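Side-chain contacts in aminoacyl-tRNA synthetase (Cryptosporidium parvum, PDB 5F9Z), which probably charges tRNA with proline at the expense of ATP, as prolyl-tRNA synthetases do, and is seen here with halofuginone and an ATP analogue bound: residues A[323-328]-A[371-376]; A[353-358]-A[378-383]; A[384-389]-A[398-403]. All coordinates share one frame; numbering follows the deposited sequence.

Interaction 1 of 3, residues A[323-328]-A[371-376]; sequences CNEVEC and EKRSVR
Arg-373 NH1 donates to Glu-325 OE1 over 2.7 Å, with an N-H...O angle of 163°, and NH2 of the same guanidinium reaches Glu-325 OE2 at 3.0 Å. The salt bridge is therefore end-on and two-pronged, one nitrogen to each oxygen. It is not flat: the two planes stand 45° apart, so OE1 is met from above the carboxylate plane while OE2 offers its syn lone pair. Glu-325 projects from helix 317-332 with CG anti to the backbone N (chi1 172°) and the rest of the chain stretched out, so that its carboxylate reaches the arginine, which lies across it at about a right angle. Both segments belong to the anticodon-binding domain, where this helix packs against a mixed sheet that includes strand 374-379. Arg-373 comes just before that strand, at the positive-phi position of a Schellman motif ending helix 367-372. Farther along the strand, Val-326 CG2 and Val-375 CG1 touch at 3.9 Å; these compact branched side chains are buried between helix and sheet, with Phe-363 and Val-365 of strand 361-365 packing on Val-326 and Val-375 respectively. Ile-390 touches both Glu-325 and Arg-373, adding an apolar neighbour to the more exposed charged pair.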
loop_
_atom_site.group_PDB
_atom_site.type_symbol
_atom_site.label_atom_id
_atom_site.label_comp_id
_atom_site.label_asym_id
_atom_site.label_seq_id
_atom_site.Cartn_x
_atom_site.Cartn_y
_atom_site.Cartn_z
ATOM N N CYS A 323 -1.842 -8.124 -35.309
ATOM C CA CYS A 323 -1.430 -8.098 -33.909
ATOM C C CYS A 323 -0.158 -7.280 -33.722
ATOM O O CYS A 323 -0.037 -6.522 -32.752
ATOM C CB CYS A 323 -1.233 -9.523 -33.393
ATOM S SG CYS A 323 -2.728 -10.536 -33.419
ATOM N N ASN A 324 0.802 -7.417 -34.641
ATOM C CA ASN A 324 2.018 -6.613 -34.558
ATOM C C ASN A 324 1.714 -5.135 -34.768
ATOM O O ASN A 324 2.319 -4.274 -34.119
ATOM C CB ASN A 324 3.047 -7.099 -35.576
ATOM C CG ASN A 324 3.638 -8.447 -35.213
ATOM O OD1 ASN A 324 3.567 -8.880 -34.062
ATOM N ND2 ASN A 324 4.233 -9.116 -36.194
ATOM N N GLU A 325 0.784 -4.822 -35.673
ATOM C CA GLU A 325 0.399 -3.431 -35.887
ATOM C C GLU A 325 -0.258 -2.850 -34.642
ATOM O O GLU A 325 0.066 -1.735 -34.217
ATOM C CB GLU A 325 -0.536 -3.324 -37.093
ATOM C CG GLU A 325 -1.140 -1.940 -37.283
ATOM C CD GLU A 325 -2.021 -1.848 -38.512
ATOM O OE1 GLU A 325 -2.091 -0.755 -39.113
ATOM O OE2 GLU A 325 -2.639 -2.869 -38.880
ATOM N N VAL A 326 -1.183 -3.599 -34.037
ATOM C CA VAL A 326 -1.830 -3.142 -32.810
ATOM C C VAL A 326 -0.810 -3.019 -31.685
ATOM O O VAL A 326 -0.823 -2.048 -30.917
ATOM C CB VAL A 326 -2.986 -4.086 -32.430
ATOM C CG1 VAL A 326 -3.544 -3.724 -31.063
ATOM C CG2 VAL A 326 -4.080 -4.034 -33.483
ATOM N N GLU A 327 0.093 -3.997 -31.571
ATOM C CA GLU A 327 1.124 -3.936 -30.539
ATOM C C GLU A 327 2.054 -2.749 -30.757
ATOM O O GLU A 327 2.496 -2.110 -29.794
ATOM C CB GLU A 327 1.919 -5.241 -30.513
ATOM C CG GLU A 327 2.973 -5.304 -29.420
ATOM C CD GLU A 327 3.839 -6.546 -29.513
ATOM O OE1 GLU A 327 4.004 -7.074 -30.632
ATOM O OE2 GLU A 327 4.351 -6.995 -28.465
ATOM N N CYS A 328 2.363 -2.439 -32.019
ATOM C CA CYS A 328 3.219 -1.293 -32.311
ATOM C C CYS A 328 2.524 0.017 -31.964
ATOM O O CYS A 328 3.156 0.940 -31.437
ATOM C CB CYS A 328 3.634 -1.309 -33.782
ATOM S SG CYS A 328 4.616 0.118 -34.295
ATOM N N GLU A 371 -10.873 -8.521 -40.854
ATOM C CA GLU A 371 -11.588 -8.048 -42.033
ATOM C C GLU A 371 -11.991 -6.585 -41.893
ATOM O O GLU A 371 -11.969 -5.833 -42.875
ATOM C CB GLU A 371 -12.813 -8.928 -42.278
ATOM C CG GLU A 371 -13.564 -8.631 -43.562
ATOM C CD GLU A 371 -14.735 -9.573 -43.770
ATOM O OE1 GLU A 371 -14.940 -10.463 -42.917
ATOM O OE2 GLU A 371 -15.450 -9.423 -44.782
ATOM N N LYS A 372 -12.358 -6.163 -40.687
ATOM C CA LYS A 372 -12.811 -4.800 -40.442
ATOM C C LYS A 372 -11.688 -3.860 -40.025
ATOM O O LYS A 372 -11.946 -2.667 -39.835
ATOM C CB LYS A 372 -13.899 -4.796 -39.363
ATOM C CG LYS A 372 -15.069 -5.721 -39.651
ATOM C CD LYS A 372 -15.985 -5.840 -38.442
ATOM C CE LYS A 372 -16.628 -4.506 -38.099
ATOM N NZ LYS A 372 -17.524 -4.026 -39.188
ATOM N N ARG A 373 -10.460 -4.361 -39.891
ATOM C CA ARG A 373 -9.354 -3.604 -39.303
ATOM C C ARG A 373 -9.771 -2.997 -37.966
ATOM O O ARG A 373 -9.627 -1.799 -37.715
ATOM C CB ARG A 373 -8.832 -2.536 -40.267
ATOM C CG ARG A 373 -7.967 -3.101 -41.383
ATOM C CD ARG A 373 -7.236 -2.010 -42.148
ATOM N NE ARG A 373 -6.468 -1.133 -41.267
ATOM C CZ ARG A 373 -5.283 -1.439 -40.746
ATOM N NH1 ARG A 373 -4.661 -0.574 -39.957
ATOM N NH2 ARG A 373 -4.723 -2.613 -41.002
ATOM N N SER A 374 -10.313 -3.856 -37.106
ATOM C CA SER A 374 -10.782 -3.484 -35.782
ATOM C C SER A 374 -10.386 -4.586 -34.810
ATOM O O SER A 374 -9.929 -5.658 -35.213
ATOM C CB SER A 374 -12.299 -3.254 -35.775
ATOM O OG SER A 374 -12.898 -3.775 -34.602
ATOM N N VAL A 375 -10.556 -4.318 -33.519
ATOM C CA VAL A 375 -10.224 -5.281 -32.476
ATOM C C VAL A 375 -11.366 -5.343 -31.472
ATOM O O VAL A 375 -12.011 -4.328 -31.184
ATOM C CB VAL A 375 -8.896 -4.934 -31.766
ATOM C CG1 VAL A 375 -7.718 -5.122 -32.712
ATOM C CG2 VAL A 375 -8.935 -3.518 -31.227
ATOM N N ARG A 376 -11.618 -6.540 -30.950
ATOM C CA ARG A 376 -12.612 -6.748 -29.905
ATOM C C ARG A 376 -11.951 -6.545 -28.546
ATOM O O ARG A 376 -11.043 -7.295 -28.173
ATOM C CB ARG A 376 -13.221 -8.145 -30.008
ATOM C CG ARG A 376 -14.072 -8.547 -28.813
ATOM C CD ARG A 376 -15.215 -7.570 -28.583
ATOM N NE ARG A 376 -16.098 -7.473 -29.741
ATOM C CZ ARG A 376 -17.148 -8.261 -29.950
ATOM N NH1 ARG A 376 -17.450 -9.211 -29.076
ATOM N NH2 ARG A 376 -17.896 -8.098 -31.032
#

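Interaction 2 of 3, residues A[353-358]-A[378-383]; sequences HWEVKG and VVRDNM
With CG anti to the backbone N (chi1 166°) and a bend at the next bond (chi2 64°), Arg-380 turns its guanidinium toward the last turn of helix 347-356, where it finds the carbonyl of Glu-355. Arg-380 NE donates to Glu-355 O over 2.7 Å at an N-H...O angle of 146°, and NH2 adds a weak bond of 3.2 Å to the same oxygen. Gly-358 N also bonds this oxygen weakly, in the Schellman motif that ends the helix; glycine suits the positive phi there. Glu-355 CG lies 3.8 Å from Arg-380 CD, but the glutamate's carboxylate goes elsewhere: OE1 forms a salt bridge with Arg-362, and a water donates to Glu-355 OE1 at 2.8 Å and to Val-379 O at 3.1 Å. Met-383 SD approaches Glu-355 OE1 only to 4.0 Å, the two side chains crossing at about a right angle. The contact thus ties a helix end to the turn after strand 374-379 in the anticodon-binding domain. Since Asp-289 takes Arg-380 NH2 in a salt bridge, the cation probably has its charge met by that carboxylate, while its NE serves a buried, partial negative charge at the helix C-terminus.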
loop_
_atom_site.group_PDB
_atom_site.type_symbol
_atom_site.label_atom_id
_atom_site.label_comp_id
_atom_site.label_asym_id
_atom_site.label_seq_id
_atom_site.Cartn_x
_atom_site.Cartn_y
_atom_site.Cartn_z
ATOM N N HIS A 353 -6.748 -17.018 -18.057
ATOM C CA HIS A 353 -5.368 -16.923 -17.590
ATOM C C HIS A 353 -4.971 -15.473 -17.333
ATOM O O HIS A 353 -4.420 -15.146 -16.275
ATOM C CB HIS A 353 -4.422 -17.565 -18.606
ATOM C CG HIS A 353 -2.975 -17.438 -18.246
ATOM N ND1 HIS A 353 -2.346 -18.299 -17.372
ATOM C CD2 HIS A 353 -2.035 -16.544 -18.635
ATOM C CE1 HIS A 353 -1.080 -17.945 -17.243
ATOM N NE2 HIS A 353 -0.865 -16.882 -17.999
ATOM N N TRP A 354 -5.245 -14.589 -18.290
ATOM C CA TRP A 354 -4.910 -13.182 -18.123
ATOM C C TRP A 354 -5.946 -12.419 -17.309
ATOM O O TRP A 354 -5.662 -11.297 -16.874
ATOM C CB TRP A 354 -4.722 -12.524 -19.493
ATOM C CG TRP A 354 -3.635 -13.169 -20.302
ATOM C CD1 TRP A 354 -3.794 -14.011 -21.365
ATOM C CD2 TRP A 354 -2.222 -13.040 -20.102
ATOM N NE1 TRP A 354 -2.569 -14.406 -21.844
ATOM C CE2 TRP A 354 -1.587 -13.824 -21.086
ATOM C CE3 TRP A 354 -1.432 -12.334 -19.189
ATOM C CZ2 TRP A 354 -0.199 -13.924 -21.183
ATOM C CZ3 TRP A 354 -0.054 -12.433 -19.287
ATOM C CH2 TRP A 354 0.547 -13.222 -20.276
ATOM N N GLU A 355 -7.132 -12.992 -17.090
ATOM C CA GLU A 355 -8.088 -12.381 -16.173
ATOM C C GLU A 355 -7.685 -12.615 -14.722
ATOM O O GLU A 355 -7.849 -11.725 -13.880
ATOM C CB GLU A 355 -9.496 -12.920 -16.432
ATOM C CG GLU A 355 -10.220 -12.237 -17.582
ATOM C CD GLU A 355 -11.527 -12.916 -17.939
ATOM O OE1 GLU A 355 -12.342 -12.300 -18.658
ATOM O OE2 GLU A 355 -11.741 -14.067 -17.502
ATOM N N VAL A 356 -7.162 -13.804 -14.414
ATOM C CA VAL A 356 -6.665 -14.071 -13.067
ATOM C C VAL A 356 -5.479 -13.167 -12.753
ATOM O O VAL A 356 -5.336 -12.672 -11.628
ATOM C CB VAL A 356 -6.303 -15.560 -12.914
ATOM C CG1 VAL A 356 -5.624 -15.816 -11.575
ATOM C CG2 VAL A 356 -7.545 -16.427 -13.049
ATOM N N LYS A 357 -4.622 -12.923 -13.744
ATOM C CA LYS A 357 -3.458 -12.065 -13.566
ATOM C C LYS A 357 -3.802 -10.580 -13.599
ATOM O O LYS A 357 -2.909 -9.750 -13.396
ATOM C CB LYS A 357 -2.406 -12.383 -14.632
ATOM C CG LYS A 357 -1.932 -13.831 -14.613
ATOM C CD LYS A 357 -0.964 -14.123 -15.749
ATOM C CE LYS A 357 0.423 -13.575 -15.461
ATOM N NZ LYS A 357 1.104 -14.330 -14.371
ATOM N N GLY A 358 -5.058 -10.225 -13.853
ATOM C CA GLY A 358 -5.484 -8.844 -13.740
ATOM C C GLY A 358 -5.109 -7.937 -14.890
ATOM O O GLY A 358 -4.925 -6.734 -14.681
ATOM N N VAL A 378 -12.277 -6.391 -24.443
ATOM C CA VAL A 378 -13.036 -6.827 -23.277
ATOM C C VAL A 378 -12.359 -6.242 -22.045
ATOM O O VAL A 378 -11.162 -6.461 -21.826
ATOM C CB VAL A 378 -13.120 -8.359 -23.183
ATOM C CG1 VAL A 378 -13.982 -8.769 -21.997
ATOM C CG2 VAL A 378 -13.668 -8.943 -24.475
ATOM N N VAL A 379 -13.120 -5.499 -21.251
ATOM C CA VAL A 379 -12.601 -4.839 -20.059
ATOM C C VAL A 379 -12.640 -5.819 -18.894
ATOM O O VAL A 379 -13.614 -6.559 -18.715
ATOM C CB VAL A 379 -13.401 -3.560 -19.753
ATOM C CG1 VAL A 379 -12.751 -2.781 -18.623
ATOM C CG2 VAL A 379 -13.511 -2.698 -21.001
ATOM N N ARG A 380 -11.573 -5.817 -18.091
ATOM C CA ARG A 380 -11.390 -6.855 -17.081
ATOM C C ARG A 380 -12.410 -6.743 -15.952
ATOM O O ARG A 380 -13.034 -7.739 -15.568
ATOM C CB ARG A 380 -9.966 -6.787 -16.525
ATOM C CG ARG A 380 -9.742 -7.582 -15.248
ATOM C CD ARG A 380 -9.942 -9.074 -15.461
ATOM N NE ARG A 380 -9.704 -9.825 -14.231
ATOM C CZ ARG A 380 -10.616 -10.013 -13.284
ATOM N NH1 ARG A 380 -11.836 -9.509 -13.423
ATOM N NH2 ARG A 380 -10.308 -10.706 -12.195
ATOM N N ASP A 381 -12.591 -5.541 -15.403
ATOM C CA ASP A 381 -13.314 -5.412 -14.142
ATOM C C ASP A 381 -14.830 -5.408 -14.300
ATOM O O ASP A 381 -15.532 -5.706 -13.327
ATOM C CB ASP A 381 -12.872 -4.142 -13.408
ATOM C CG ASP A 381 -13.194 -2.878 -14.177
ATOM O OD1 ASP A 381 -13.106 -2.899 -15.423
ATOM O OD2 ASP A 381 -13.536 -1.863 -13.533
ATOM N N ASN A 382 -15.360 -5.087 -15.483
ATOM C CA ASN A 382 -16.807 -4.995 -15.653
ATOM C C ASN A 382 -17.327 -5.738 -16.879
ATOM O O ASN A 382 -18.513 -5.603 -17.207
ATOM C CB ASN A 382 -17.248 -3.526 -15.717
ATOM C CG ASN A 382 -16.568 -2.756 -16.832
ATOM O OD1 ASN A 382 -15.824 -3.324 -17.632
ATOM N ND2 ASN A 382 -16.825 -1.456 -16.895
ATOM N N MET A 383 -16.481 -6.510 -17.564
ATOM C CA MET A 383 -16.873 -7.275 -18.752
ATOM C C MET A 383 -17.456 -6.385 -19.845
ATOM O O MET A 383 -18.250 -6.839 -20.672
ATOM C CB MET A 383 -17.859 -8.394 -18.400
ATOM C CG MET A 383 -17.244 -9.517 -17.591
ATOM S SD MET A 383 -15.737 -10.161 -18.347
ATOM C CE MET A 383 -16.377 -10.808 -19.890
HETATM O O HOH W 1 -12.661 -9.527 -18.710
#

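Interaction 3 of 3, residues A[384-389]-A[398-403]; sequences EKMDIP and PKLLEE
The carboxylates of Glu-384 and Glu-403 confront each other with their planes about 74° apart, and two waters sit in the gap. Relative to the plane of Glu-384 the waters fall on opposite sides, the first only slightly off it and the second clearly out of it, beyond OE2; both lie close to the plane of Glu-403. This is where the outermost strand 385-389 of the five-stranded mixed sheet in the anticodon-binding domain is backed by helix 393-417, which follows it in the chain. The oxygens Glu-384 OE1 and Glu-403 OE1 are 4.5 Å apart, close enough that two negative charges would probably disfavour each other, and water in between would be expected to soften this. One water donates to Glu-384 OE2 at 2.8 Å and to Glu-403 OE1 at 2.6 Å; the other donates to Glu-384 OE2 at 2.7 Å and makes a longer bond to Glu-403 OE2. The waters lie very close together, however, and have more acceptors around them than protons, so it is doubtful that both bridges exist at once. Arg-407 contributes a long, weak ion pair to Glu-403 OE1. Glutamate suits both partly exposed positions, where a long side chain can hold its carboxylate among the waters. Further along the strand the contact turns apolar. Met-386, with CG set between the backbone N and the carbonyl carbon (chi1 66°), extends toward the helix and meets Leu-400 tip to tip. A flexible thioether and a branched leucine end fit together well here, for neither needs a polar partner and Leu-400 is buried. The sulfur touches both branches of the leucine: Met-386 SD lies 3.7 Å from Leu-400 CD1 and 4.1 Å from CD2.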
loop_
_atom_site.group_PDB
_atom_site.type_symbol
_atom_site.label_atom_id
_atom_site.label_comp_id
_atom_site.label_asym_id
_atom_site.label_seq_id
_atom_site.Cartn_x
_atom_site.Cartn_y
_atom_site.Cartn_z
ATOM N N GLU A 384 -17.067 -5.113 -19.859
ATOM C CA GLU A 384 -17.509 -4.206 -20.909
ATOM C C GLU A 384 -16.856 -4.595 -22.229
ATOM O O GLU A 384 -15.651 -4.858 -22.284
ATOM C CB GLU A 384 -17.161 -2.766 -20.534
ATOM C CG GLU A 384 -17.762 -1.704 -21.433
ATOM C CD GLU A 384 -17.458 -0.301 -20.942
ATOM O OE1 GLU A 384 -16.754 -0.173 -19.917
ATOM O OE2 GLU A 384 -17.919 0.671 -21.576
ATOM N N LYS A 385 -17.653 -4.647 -23.292
ATOM C CA LYS A 385 -17.189 -5.091 -24.598
ATOM C C LYS A 385 -17.430 -4.007 -25.637
ATOM O O LYS A 385 -18.434 -3.289 -25.581
ATOM C CB LYS A 385 -17.889 -6.387 -25.021
ATOM C CG LYS A 385 -17.622 -7.558 -24.093
ATOM C CD LYS A 385 -18.331 -8.815 -24.567
ATOM C CE LYS A 385 -18.067 -9.978 -23.625
ATOM N NZ LYS A 385 -18.517 -9.674 -22.239
ATOM N N MET A 386 -16.506 -3.900 -26.588
ATOM C CA MET A 386 -16.590 -2.888 -27.630
ATOM C C MET A 386 -15.653 -3.272 -28.764
ATOM O O MET A 386 -14.714 -4.050 -28.582
ATOM C CB MET A 386 -16.238 -1.498 -27.089
ATOM C CG MET A 386 -14.791 -1.361 -26.646
ATOM S SD MET A 386 -14.528 0.037 -25.540
ATOM C CE MET A 386 -15.422 -0.511 -24.089
ATOM N N ASP A 387 -15.923 -2.714 -29.940
ATOM C CA ASP A 387 -15.073 -2.880 -31.110
ATOM C C ASP A 387 -14.468 -1.528 -31.464
ATOM O O ASP A 387 -15.198 -0.570 -31.738
ATOM C CB ASP A 387 -15.860 -3.447 -32.292
ATOM C CG ASP A 387 -16.306 -4.876 -32.062
ATOM O OD1 ASP A 387 -15.453 -5.785 -32.137
ATOM O OD2 ASP A 387 -17.512 -5.093 -31.816
ATOM N N ILE A 388 -13.146 -1.453 -31.451
ATOM C CA ILE A 388 -12.409 -0.221 -31.721
ATOM C C ILE A 388 -11.663 -0.394 -33.036
ATOM O O ILE A 388 -10.913 -1.366 -33.185
ATOM C CB ILE A 388 -11.429 0.123 -30.586
ATOM C CG1 ILE A 388 -12.155 0.151 -29.238
ATOM C CG2 ILE A 388 -10.752 1.457 -30.855
ATOM C CD1 ILE A 388 -13.248 1.194 -29.157
ATOM N N PRO A 389 -11.842 0.499 -34.009
ATOM C CA PRO A 389 -11.010 0.444 -35.214
ATOM C C PRO A 389 -9.542 0.631 -34.865
ATOM O O PRO A 389 -9.193 1.309 -33.895
ATOM C CB PRO A 389 -11.539 1.604 -36.066
ATOM C CG PRO A 389 -12.930 1.834 -35.570
ATOM C CD PRO A 389 -12.886 1.533 -34.100
ATOM N N PRO A 398 -5.556 4.648 -24.453
ATOM C CA PRO A 398 -5.170 5.461 -23.288
ATOM C C PRO A 398 -6.361 6.020 -22.530
ATOM O O PRO A 398 -6.290 6.166 -21.303
ATOM C CB PRO A 398 -4.314 6.575 -23.906
ATOM C CG PRO A 398 -3.755 5.968 -25.132
ATOM C CD PRO A 398 -4.853 5.098 -25.671
ATOM N N LYS A 399 -7.460 6.330 -23.224
ATOM C CA LYS A 399 -8.658 6.801 -22.536
ATOM C C LYS A 399 -9.311 5.682 -21.732
ATOM O O LYS A 399 -9.782 5.911 -20.611
ATOM C CB LYS A 399 -9.652 7.384 -23.540
ATOM C CG LYS A 399 -9.229 8.710 -24.146
ATOM C CD LYS A 399 -10.336 9.305 -25.004
ATOM C CE LYS A 399 -10.700 8.387 -26.158
ATOM N NZ LYS A 399 -11.761 8.975 -27.023
ATOM N N LEU A 400 -9.349 4.467 -22.286
ATOM C CA LEU A 400 -9.966 3.351 -21.574
ATOM C C LEU A 400 -9.194 3.009 -20.306
ATOM O O LEU A 400 -9.795 2.770 -19.252
ATOM C CB LEU A 400 -10.064 2.130 -22.488
ATOM C CG LEU A 400 -11.177 2.161 -23.536
ATOM C CD1 LEU A 400 -11.173 0.884 -24.362
ATOM C CD2 LEU A 400 -12.529 2.369 -22.871
ATOM N N LEU A 401 -7.862 2.976 -20.388
ATOM C CA LEU A 401 -7.059 2.745 -19.191
ATOM C C LEU A 401 -7.222 3.887 -18.197
ATOM O O LEU A 401 -7.252 3.665 -16.981
ATOM C CB LEU A 401 -5.590 2.562 -19.574
ATOM C CG LEU A 401 -5.288 1.374 -20.492
ATOM C CD1 LEU A 401 -3.805 1.310 -20.825
ATOM C CD2 LEU A 401 -5.755 0.074 -19.856
ATOM N N GLU A 402 -7.328 5.120 -18.699
ATOM C CA GLU A 402 -7.625 6.257 -17.835
ATOM C C GLU A 402 -8.983 6.088 -17.163
ATOM O O GLU A 402 -9.124 6.300 -15.952
ATOM C CB GLU A 402 -7.583 7.549 -18.652
ATOM C CG GLU A 402 -7.917 8.807 -17.871
ATOM C CD GLU A 402 -6.687 9.491 -17.312
ATOM O OE1 GLU A 402 -5.573 8.956 -17.497
ATOM O OE2 GLU A 402 -6.834 10.567 -16.694
ATOM N N GLU A 403 -9.998 5.702 -17.941
ATOM C CA GLU A 403 -11.318 5.449 -17.373
ATOM C C GLU A 403 -11.287 4.262 -16.420
ATOM O O GLU A 403 -11.972 4.263 -15.391
ATOM C CB GLU A 403 -12.329 5.212 -18.494
ATOM C CG GLU A 403 -13.761 5.046 -18.020
ATOM C CD GLU A 403 -14.677 4.519 -19.106
ATOM O OE1 GLU A 403 -15.784 4.047 -18.773
ATOM O OE2 GLU A 403 -14.287 4.568 -20.293
HETATM O O HOH W 2 -17.721 3.176 -20.276
HETATM O O HOH W 3 -16.332 2.779 -22.151
#

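In the fold
All three contacts lie in the anticodon-binding domain and meet on its mixed sheet. Strand 374-379 serves interactions 1 and 2, whose centres are 19 Å apart, and pairs with strand 385-389 of interaction 3. That pairing joins interactions 1 and 3 (centres 14 Å apart) through Val-375 N to Ile-388 O, probably a hydrogen bond at 3.0 Å, and a salt bridge from Arg-376 NE to Asp-387 OD1. Interactions 2 and 3, 13 Å apart at their centres, connect through a probable hydrogen bond from Val-379 N to Glu-384 O at 2.8 Å. Interaction 2 lies nearest the chain's centre, at about 22 Å. None contributes residues to the ATP-analogue pocket or the zinc site.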